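Local atomic coordinates of trehalose monomycolate exporter MmpL3 (Mycobacterium tuberculosis, PDB entry 7NVH), a protein that exports trehalose monomycolate, a mycolic acid carrier for the mycobacterial cell envelope, and belongs to the RND permease superfamily of membrane transporters. Residues 1-13 with 270-283. Residues are numbered along the deposited sequence; the frame is centred on the assembly and turned at random.
Sequences MFAWWGRTVYRYR and TETAVRRTVITAGR
Two aromatic rings, Phe2 and Tyr10, lie against the two ends of segment 270-283, each packing on aliphatic atoms of a long polar residue. Over one face of the Phe2 ring comes Arg283, its CA 3.8 Å from the ring centroid and its CG near CD1 and CE1; the arginine chain then runs on, extended, so that its guanidinium donates to the carbonyl oxygens of Leu746, Leu576 and Ala577. The Tyr10 ring takes Glu271 in a similar CH-pi contact, CB 4.0 Å from the centroid, and the carboxylate plane of Glu271 is 15° from that of the ring. CG of Tyr10 is anti to the backbone N (chi1 -173°), which swings the ring across the glutamate; Arg13 NE, bonded to Tyr10 O, sits over the other face.

Between the rings the contact is mostly apolar. Val278 is a knob in a hole formed by Phe2, Trp5, Gly6 and Val9, with its CG1 3.7 Å from Gly6 CA. Val9 CG1 meets Val274 CG1, while Ala3 CB abuts Ile279 CD1 at 3.8 Å. Helix 2-11 crosses the first half of helix 270-297 at 141°, and the axes of these segments approach to 8.1 Å. The crossing lies at the end of the transmembrane bundle far from the detergent site. Helix 305-336 also borders it, Trp5 NE1 donating to Ile326 O.

Two like charges, Arg7 and Arg275, meet side by side with guanidinium planes 21° apart. Arg7 NH1 approaches Arg275 NE, both donors, so the pair is not hydrogen-bonded; Glu271 OE2, 5.2 Å from Arg7 NH2, may ease the like charges.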
ATOM      1  N   MET A   1      15.294 -30.739   9.710  1.00 52.55           N
ATOM      2  CA  MET A   1      14.845 -30.014   8.528  1.00 52.55           C
ATOM      3  C   MET A   1      15.820 -28.897   8.185  1.00 52.55           C
ATOM      4  O   MET A   1      16.375 -28.865   7.090  1.00 52.55           O
ATOM      5  CB  MET A   1      13.445 -29.444   8.747  1.00 52.55           C
ATOM      6  CG  MET A   1      12.975 -28.512   7.646  1.00 52.55           C
ATOM      7  SD  MET A   1      11.642 -27.426   8.185  1.00 52.55           S
ATOM      8  CE  MET A   1      10.209 -28.372   7.675  1.00 52.55           C
ATOM      9  N   PHE A   2      16.022 -27.975   9.126  1.00 49.27           N
ATOM     10  CA  PHE A   2      16.998 -26.912   8.923  1.00 49.27           C
ATOM     11  C   PHE A   2      18.425 -27.407   9.101  1.00 49.27           C
ATOM     12  O   PHE A   2      19.352 -26.823   8.532  1.00 49.27           O
ATOM     13  CB  PHE A   2      16.722 -25.753   9.878  1.00 49.27           C
ATOM     14  CG  PHE A   2      15.565 -24.899   9.467  1.00 49.27           C
ATOM     15  CD1 PHE A   2      14.365 -24.960  10.149  1.00 49.27           C
ATOM     16  CD2 PHE A   2      15.675 -24.034   8.395  1.00 49.27           C
ATOM     17  CE1 PHE A   2      13.299 -24.177   9.772  1.00 49.27           C
ATOM     18  CE2 PHE A   2      14.611 -23.248   8.014  1.00 49.27           C
ATOM     19  CZ  PHE A   2      13.421 -23.320   8.704  1.00 49.27           C
ATOM     20  N   ALA A   3      18.623 -28.467   9.882  1.00 47.65           N
ATOM     21  CA  ALA A   3      19.946 -29.048  10.052  1.00 47.65           C
ATOM     22  C   ALA A   3      20.339 -29.953   8.897  1.00 47.65           C
ATOM     23  O   ALA A   3      21.492 -30.392   8.838  1.00 47.65           O
ATOM     24  CB  ALA A   3      20.016 -29.830  11.364  1.00 47.65           C
ATOM     25  N   TRP A   4      19.411 -30.247   7.992  1.00 46.18           N
ATOM     26  CA  TRP A   4      19.704 -30.980   6.769  1.00 46.18           C
ATOM     27  C   TRP A   4      19.970 -30.034   5.608  1.00 46.18           C
ATOM     28  O   TRP A   4      20.869 -30.283   4.793  1.00 46.18           O
ATOM     29  CB  TRP A   4      18.542 -31.921   6.440  1.00 46.18           C
ATOM     30  CG  TRP A   4      18.610 -32.543   5.091  1.00 46.18           C
ATOM     31  CD1 TRP A   4      19.143 -33.755   4.776  1.00 46.18           C
ATOM     32  CD2 TRP A   4      18.105 -31.997   3.868  1.00 46.18           C
ATOM     33  NE1 TRP A   4      19.012 -33.993   3.431  1.00 46.18           N
ATOM     34  CE2 TRP A   4      18.378 -32.927   2.851  1.00 46.18           C
ATOM     35  CE3 TRP A   4      17.454 -30.806   3.535  1.00 46.18           C
ATOM     36  CZ2 TRP A   4      18.025 -32.705   1.525  1.00 46.18           C
ATOM     37  CZ3 TRP A   4      17.105 -30.588   2.220  1.00 46.18           C
ATOM     38  CH2 TRP A   4      17.390 -31.531   1.231  1.00 46.18           C
ATOM     39  N   TRP A   5      19.206 -28.944   5.527  1.00 46.41           N
ATOM     40  CA  TRP A   5      19.465 -27.942   4.503  1.00 46.41           C
ATOM     41  C   TRP A   5      20.827 -27.299   4.695  1.00 46.41           C
ATOM     42  O   TRP A   5      21.486 -26.952   3.714  1.00 46.41           O
ATOM     43  CB  TRP A   5      18.373 -26.874   4.507  1.00 46.41           C
ATOM     44  CG  TRP A   5      18.506 -25.894   3.378  1.00 46.41           C
ATOM     45  CD1 TRP A   5      18.532 -24.537   3.475  1.00 46.41           C
ATOM     46  CD2 TRP A   5      18.621 -26.198   1.983  1.00 46.41           C
ATOM     47  NE1 TRP A   5      18.664 -23.977   2.231  1.00 46.41           N
ATOM     48  CE2 TRP A   5      18.719 -24.976   1.298  1.00 46.41           C
ATOM     49  CE3 TRP A   5      18.650 -27.386   1.246  1.00 46.41           C
ATOM     50  CZ2 TRP A   5      18.848 -24.907  -0.084  1.00 46.41           C
ATOM     51  CZ3 TRP A   5      18.779 -27.313  -0.122  1.00 46.41           C
ATOM     52  CH2 TRP A   5      18.875 -26.084  -0.774  1.00 46.41           C
ATOM     53  N   GLY A   6      21.267 -27.133   5.940  1.00 46.34           N
ATOM     54  CA  GLY A   6      22.596 -26.602   6.175  1.00 46.34           C
ATOM     55  C   GLY A   6      23.690 -27.483   5.610  1.00 46.34           C
ATOM     56  O   GLY A   6      24.721 -26.984   5.154  1.00 46.34           O
ATOM     57  N   ARG A   7      23.487 -28.797   5.631  1.00 46.33           N
ATOM     58  CA  ARG A   7      24.474 -29.724   5.097  1.00 46.33           C
ATOM     59  C   ARG A   7      24.362 -29.906   3.594  1.00 46.33           C
ATOM     60  O   ARG A   7      25.363 -30.227   2.946  1.00 46.33           O
ATOM     61  CB  ARG A   7      24.343 -31.091   5.773  1.00 46.33           C
ATOM     62  CG  ARG A   7      24.422 -31.050   7.282  1.00 46.33           C
ATOM     63  CD  ARG A   7      24.254 -32.435   7.863  1.00 46.33           C
ATOM     64  NE  ARG A   7      25.397 -33.287   7.553  1.00 46.33           N
ATOM     65  CZ  ARG A   7      26.503 -33.344   8.285  1.00 46.33           C
ATOM     66  NH1 ARG A   7      26.619 -32.597   9.373  1.00 46.33           N
ATOM     67  NH2 ARG A   7      27.495 -34.149   7.929  1.00 46.33           N
ATOM     68  N   THR A   8      23.172 -29.726   3.021  1.00 46.09           N
ATOM     69  CA  THR A   8      23.015 -29.897   1.582  1.00 46.09           C
ATOM     70  C   THR A   8      23.190 -28.608   0.792  1.00 46.09           C
ATOM     71  O   THR A   8      23.369 -28.673  -0.427  1.00 46.09           O
ATOM     72  CB  THR A   8      21.648 -30.501   1.257  1.00 46.09           C
ATOM     73  OG1 THR A   8      20.617 -29.645   1.756  1.00 46.09           O
ATOM     74  CG2 THR A   8      21.519 -31.877   1.879  1.00 46.09           C
ATOM     75  N   VAL A   9      23.147 -27.442   1.440  1.00 46.37           N
ATOM     76  CA  VAL A   9      23.415 -26.193   0.734  1.00 46.37           C
ATOM     77  C   VAL A   9      24.903 -25.936   0.592  1.00 46.37           C
ATOM     78  O   VAL A   9      25.300 -25.024  -0.142  1.00 46.37           O
ATOM     79  CB  VAL A   9      22.739 -25.008   1.450  1.00 46.37           C
ATOM     80  CG1 VAL A   9      23.512 -24.624   2.696  1.00 46.37           C
ATOM     81  CG2 VAL A   9      22.573 -23.820   0.513  1.00 46.37           C
ATOM     82  N   TYR A  10      25.741 -26.717   1.267  1.00 46.06           N
ATOM     83  CA  TYR A  10      27.183 -26.594   1.117  1.00 46.06           C
ATOM     84  C   TYR A  10      27.766 -27.614   0.154  1.00 46.06           C
ATOM     85  O   TYR A  10      28.699 -27.290  -0.583  1.00 46.06           O
ATOM     86  CB  TYR A  10      27.883 -26.726   2.471  1.00 46.06           C
ATOM     87  CG  TYR A  10      29.366 -26.449   2.388  1.00 46.06           C
ATOM     88  CD1 TYR A  10      29.853 -25.154   2.454  1.00 46.06           C
ATOM     89  CD2 TYR A  10      30.277 -27.482   2.225  1.00 46.06           C
ATOM     90  CE1 TYR A  10      31.202 -24.897   2.370  1.00 46.06           C
ATOM     91  CE2 TYR A  10      31.627 -27.233   2.137  1.00 46.06           C
ATOM     92  CZ  TYR A  10      32.085 -25.940   2.212  1.00 46.06           C
ATOM     93  OH  TYR A  10      33.433 -25.687   2.127  1.00 46.06           O
ATOM     94  N   ARG A  11      27.254 -28.845   0.146  1.00 45.19           N
ATOM     95  CA  ARG A  11      27.746 -29.821  -0.818  1.00 45.19           C
ATOM     96  C   ARG A  11      27.465 -29.359  -2.241  1.00 45.19           C
ATOM     97  O   ARG A  11      28.334 -29.448  -3.116  1.00 45.19           O
ATOM     98  CB  ARG A  11      27.122 -31.191  -0.551  1.00 45.19           C
ATOM     99  CG  ARG A  11      27.647 -32.305  -1.449  1.00 45.19           C
ATOM    100  CD  ARG A  11      29.153 -32.203  -1.651  1.00 45.19           C
ATOM    101  NE  ARG A  11      29.574 -32.715  -2.952  1.00 45.19           N
ATOM    102  CZ  ARG A  11      30.836 -32.750  -3.368  1.00 45.19           C
ATOM    103  NH1 ARG A  11      31.806 -32.302  -2.583  1.00 45.19           N
ATOM    104  NH2 ARG A  11      31.131 -33.232  -4.567  1.00 45.19           N
ATOM    105  N   TYR A  12      26.262 -28.849  -2.487  1.00 44.93           N
ATOM    106  CA  TYR A  12      25.915 -28.202  -3.747  1.00 44.93           C
ATOM    107  C   TYR A  12      25.736 -26.721  -3.441  1.00 44.93           C
ATOM    108  O   TYR A  12      24.625 -26.242  -3.229  1.00 44.93           O
ATOM    109  CB  TYR A  12      24.648 -28.795  -4.354  1.00 44.93           C
ATOM    110  CG  TYR A  12      24.500 -30.281  -4.152  1.00 44.93           C
ATOM    111  CD1 TYR A  12      23.623 -30.784  -3.206  1.00 44.93           C
ATOM    112  CD2 TYR A  12      25.232 -31.178  -4.910  1.00 44.93           C
ATOM    113  CE1 TYR A  12      23.481 -32.136  -3.018  1.00 44.93           C
ATOM    114  CE2 TYR A  12      25.098 -32.533  -4.729  1.00 44.93           C
ATOM    115  CZ  TYR A  12      24.220 -33.009  -3.782  1.00 44.93           C
ATOM    116  OH  TYR A  12      24.084 -34.365  -3.599  1.00 44.93           O
ATOM    117  N   ARG A  13      26.847 -25.994  -3.412  1.00 45.65           N
ATOM    118  CA  ARG A  13      26.822 -24.556  -3.197  1.00 45.65           C
ATOM    119  C   ARG A  13      27.026 -23.780  -4.485  1.00 45.65           C
ATOM    120  O   ARG A  13      26.973 -22.547  -4.472  1.00 45.65           O
ATOM    121  CB  ARG A  13      27.875 -24.153  -2.161  1.00 45.65           C
ATOM    122  CG  ARG A  13      29.259 -23.914  -2.719  1.00 45.65           C
ATOM    123  CD  ARG A  13      30.281 -23.927  -1.611  1.00 45.65           C
ATOM    124  NE  ARG A  13      30.777 -25.273  -1.364  1.00 45.65           N
ATOM    125  CZ  ARG A  13      31.886 -25.767  -1.899  1.00 45.65           C
ATOM    126  NH1 ARG A  13      32.620 -25.018  -2.706  1.00 45.65           N
ATOM    127  NH2 ARG A  13      32.263 -27.005  -1.623  1.00 45.65           N
ATOM    128  N   THR A 270      34.648 -23.488   7.486  1.00 50.33           N
ATOM    129  CA  THR A 270      33.657 -22.901   6.590  1.00 50.33           C
ATOM    130  C   THR A 270      32.374 -23.722   6.552  1.00 50.33           C
ATOM    131  O   THR A 270      31.271 -23.169   6.619  1.00 50.33           O
ATOM    132  CB  THR A 270      34.239 -22.758   5.187  1.00 50.33           C
ATOM    133  OG1 THR A 270      35.571 -22.239   5.272  1.00 50.33           O
ATOM    134  CG2 THR A 270      33.388 -21.815   4.362  1.00 50.33           C
ATOM    135  N   GLU A 271      32.493 -25.047   6.441  1.00 50.31           N
ATOM    136  CA  GLU A 271      31.298 -25.878   6.343  1.00 50.31           C
ATOM    137  C   GLU A 271      30.500 -25.865   7.641  1.00 50.31           C
ATOM    138  O   GLU A 271      29.270 -25.736   7.618  1.00 50.31           O
ATOM    139  CB  GLU A 271      31.675 -27.307   5.965  1.00 50.31           C
ATOM    140  CG  GLU A 271      30.489 -28.249   5.918  1.00 50.31           C
ATOM    141  CD  GLU A 271      30.852 -29.620   5.392  1.00 50.31           C
ATOM    142  OE1 GLU A 271      32.044 -29.849   5.105  1.00 50.31           O
ATOM    143  OE2 GLU A 271      29.941 -30.466   5.263  1.00 50.31           O
ATOM    144  N   THR A 272      31.181 -26.001   8.780  1.00 48.96           N
ATOM    145  CA  THR A 272      30.487 -25.978  10.064  1.00 48.96           C
ATOM    146  C   THR A 272      29.849 -24.621  10.314  1.00 48.96           C
ATOM    147  O   THR A 272      28.734 -24.538  10.840  1.00 48.96           O
ATOM    148  CB  THR A 272      31.454 -26.331  11.192  1.00 48.96           C
ATOM    149  OG1 THR A 272      32.008 -27.628  10.955  1.00 48.96           O
ATOM    150  CG2 THR A 272      30.740 -26.334  12.526  1.00 48.96           C
ATOM    151  N   ALA A 273      30.544 -23.545   9.946  1.00 47.92           N
ATOM    152  CA  ALA A 273      29.971 -22.215  10.100  1.00 47.92           C
ATOM    153  C   ALA A 273      28.708 -22.067   9.269  1.00 47.92           C
ATOM    154  O   ALA A 273      27.713 -21.504   9.735  1.00 47.92           O
ATOM    155  CB  ALA A 273      30.995 -21.151   9.714  1.00 47.92           C
ATOM    156  N   VAL A 274      28.724 -22.576   8.035  1.00 47.77           N
ATOM    157  CA  VAL A 274      27.541 -22.496   7.184  1.00 47.77           C
ATOM    158  C   VAL A 274      26.399 -23.309   7.777  1.00 47.77           C
ATOM    159  O   VAL A 274      25.252 -22.854   7.817  1.00 47.77           O
ATOM    160  CB  VAL A 274      27.878 -22.948   5.752  1.00 47.77           C
ATOM    161  CG1 VAL A 274      26.609 -23.140   4.946  1.00 47.77           C
ATOM    162  CG2 VAL A 274      28.773 -21.927   5.079  1.00 47.77           C
ATOM    163  N   ARG A 275      26.693 -24.519   8.258  1.00 47.68           N
ATOM    164  CA  ARG A 275      25.642 -25.348   8.838  1.00 47.68           C
ATOM    165  C   ARG A 275      25.015 -24.672  10.050  1.00 47.68           C
ATOM    166  O   ARG A 275      23.788 -24.635  10.190  1.00 47.68           O
ATOM    167  CB  ARG A 275      26.198 -26.719   9.215  1.00 47.68           C
ATOM    168  CG  ARG A 275      25.131 -27.787   9.347  1.00 47.68           C
ATOM    169  CD  ARG A 275      25.572 -28.912  10.258  1.00 47.68           C
ATOM    170  NE  ARG A 275      26.822 -29.516   9.813  1.00 47.68           N
ATOM    171  CZ  ARG A 275      27.869 -29.724  10.602  1.00 47.68           C
ATOM    172  NH1 ARG A 275      27.815 -29.376  11.880  1.00 47.68           N
ATOM    173  NH2 ARG A 275      28.969 -30.280  10.115  1.00 47.68           N
ATOM    174  N   ARG A 276      25.845 -24.117  10.935  1.00 49.99           N
ATOM    175  CA  ARG A 276      25.323 -23.502  12.150  1.00 49.99           C
ATOM    176  C   ARG A 276      24.559 -22.220  11.845  1.00 49.99           C
ATOM    177  O   ARG A 276      23.494 -21.970  12.430  1.00 49.99           O
ATOM    178  CB  ARG A 276      26.460 -23.236  13.129  1.00 49.99           C
ATOM    179  CG  ARG A 276      27.089 -24.498  13.682  1.00 49.99           C
ATOM    180  CD  ARG A 276      28.291 -24.179  14.542  1.00 49.99           C
ATOM    181  NE  ARG A 276      27.934 -23.327  15.670  1.00 49.99           N
ATOM    182  CZ  ARG A 276      27.604 -23.785  16.872  1.00 49.99           C
ATOM    183  NH1 ARG A 276      27.587 -25.089  17.105  1.00 49.99           N
ATOM    184  NH2 ARG A 276      27.291 -22.938  17.842  1.00 49.99           N
ATOM    185  N   THR A 277      25.079 -21.391  10.934  1.00 48.08           N
ATOM    186  CA  THR A 277      24.356 -20.176  10.590  1.00 48.08           C
ATOM    187  C   THR A 277      23.037 -20.501   9.908  1.00 48.08           C
ATOM    188  O   THR A 277      22.047 -19.809  10.147  1.00 48.08           O
ATOM    189  CB  THR A 277      25.205 -19.243   9.724  1.00 48.08           C
ATOM    190  OG1 THR A 277      24.533 -17.985   9.590  1.00 48.08           O
ATOM    191  CG2 THR A 277      25.431 -19.807   8.344  1.00 48.08           C
ATOM    192  N   VAL A 278      22.977 -21.569   9.109  1.00 47.19           N
ATOM    193  CA  VAL A 278      21.684 -22.012   8.601  1.00 47.19           C
ATOM    194  C   VAL A 278      20.774 -22.369   9.766  1.00 47.19           C
ATOM    195  O   VAL A 278      19.790 -21.673  10.031  1.00 47.19           O
ATOM    196  CB  VAL A 278      21.848 -23.189   7.627  1.00 47.19           C
ATOM    197  CG1 VAL A 278      20.507 -23.848   7.374  1.00 47.19           C
ATOM    198  CG2 VAL A 278      22.443 -22.707   6.320  1.00 47.19           C
ATOM    199  N   ILE A 279      21.169 -23.380  10.544  1.00 46.53           N
ATOM    200  CA  ILE A 279      20.394 -23.921  11.657  1.00 46.53           C
ATOM    201  C   ILE A 279      19.767 -22.818  12.499  1.00 46.53           C
ATOM    202  O   ILE A 279      18.595 -22.910  12.878  1.00 46.53           O
ATOM    203  CB  ILE A 279      21.272 -24.832  12.534  1.00 46.53           C
ATOM    204  CG1 ILE A 279      21.525 -26.164  11.833  1.00 46.53           C
ATOM    205  CG2 ILE A 279      20.628 -25.070  13.882  1.00 46.53           C
ATOM    206  CD1 ILE A 279      22.368 -27.115  12.641  1.00 46.53           C
ATOM    207  N   THR A 280      20.527 -21.764  12.794  1.00 47.95           N
ATOM    208  CA  THR A 280      19.973 -20.713  13.647  1.00 47.95           C
ATOM    209  C   THR A 280      19.357 -19.561  12.852  1.00 47.95           C
ATOM    210  O   THR A 280      18.144 -19.322  12.923  1.00 47.95           O
ATOM    211  CB  THR A 280      21.059 -20.180  14.583  1.00 47.95           C
ATOM    212  OG1 THR A 280      21.934 -19.314  13.854  1.00 47.95           O
ATOM    213  CG2 THR A 280      21.859 -21.321  15.164  1.00 47.95           C
ATOM    214  N   ALA A 281      20.178 -18.845  12.082  1.00 48.46           N
ATOM    215  CA  ALA A 281      19.711 -17.616  11.459  1.00 48.46           C
ATOM    216  C   ALA A 281      18.743 -17.898  10.320  1.00 48.46           C
ATOM    217  O   ALA A 281      17.775 -17.157  10.137  1.00 48.46           O
ATOM    218  CB  ALA A 281      20.900 -16.796  10.963  1.00 48.46           C
ATOM    219  N   GLY A 282      18.995 -18.936   9.520  1.00 49.69           N
ATOM    220  CA  GLY A 282      18.073 -19.248   8.445  1.00 49.69           C
ATOM    221  C   GLY A 282      16.730 -19.709   8.970  1.00 49.69           C
ATOM    222  O   GLY A 282      15.689 -19.404   8.388  1.00 49.69           O
ATOM    223  N   ARG A 283      16.734 -20.442  10.083  1.00 50.11           N
ATOM    224  CA  ARG A 283      15.481 -20.812  10.730  1.00 50.11           C
ATOM    225  C   ARG A 283      14.727 -19.580  11.206  1.00 50.11           C
ATOM    226  O   ARG A 283      13.511 -19.463  10.997  1.00 50.11           O
ATOM    227  CB  ARG A 283      15.762 -21.754  11.898  1.00 50.11           C
ATOM    228  CG  ARG A 283      14.529 -22.284  12.585  1.00 50.11           C
ATOM    229  CD  ARG A 283      14.909 -23.137  13.778  1.00 50.11           C
ATOM    230  NE  ARG A 283      13.747 -23.761  14.399  1.00 50.11           N
ATOM    231  CZ  ARG A 283      12.925 -23.138  15.232  1.00 50.11           C
ATOM    232  NH1 ARG A 283      13.138 -21.870  15.549  1.00 50.11           N
ATOM    233  NH2 ARG A 283      11.892 -23.784  15.752  1.00 50.11           N
TER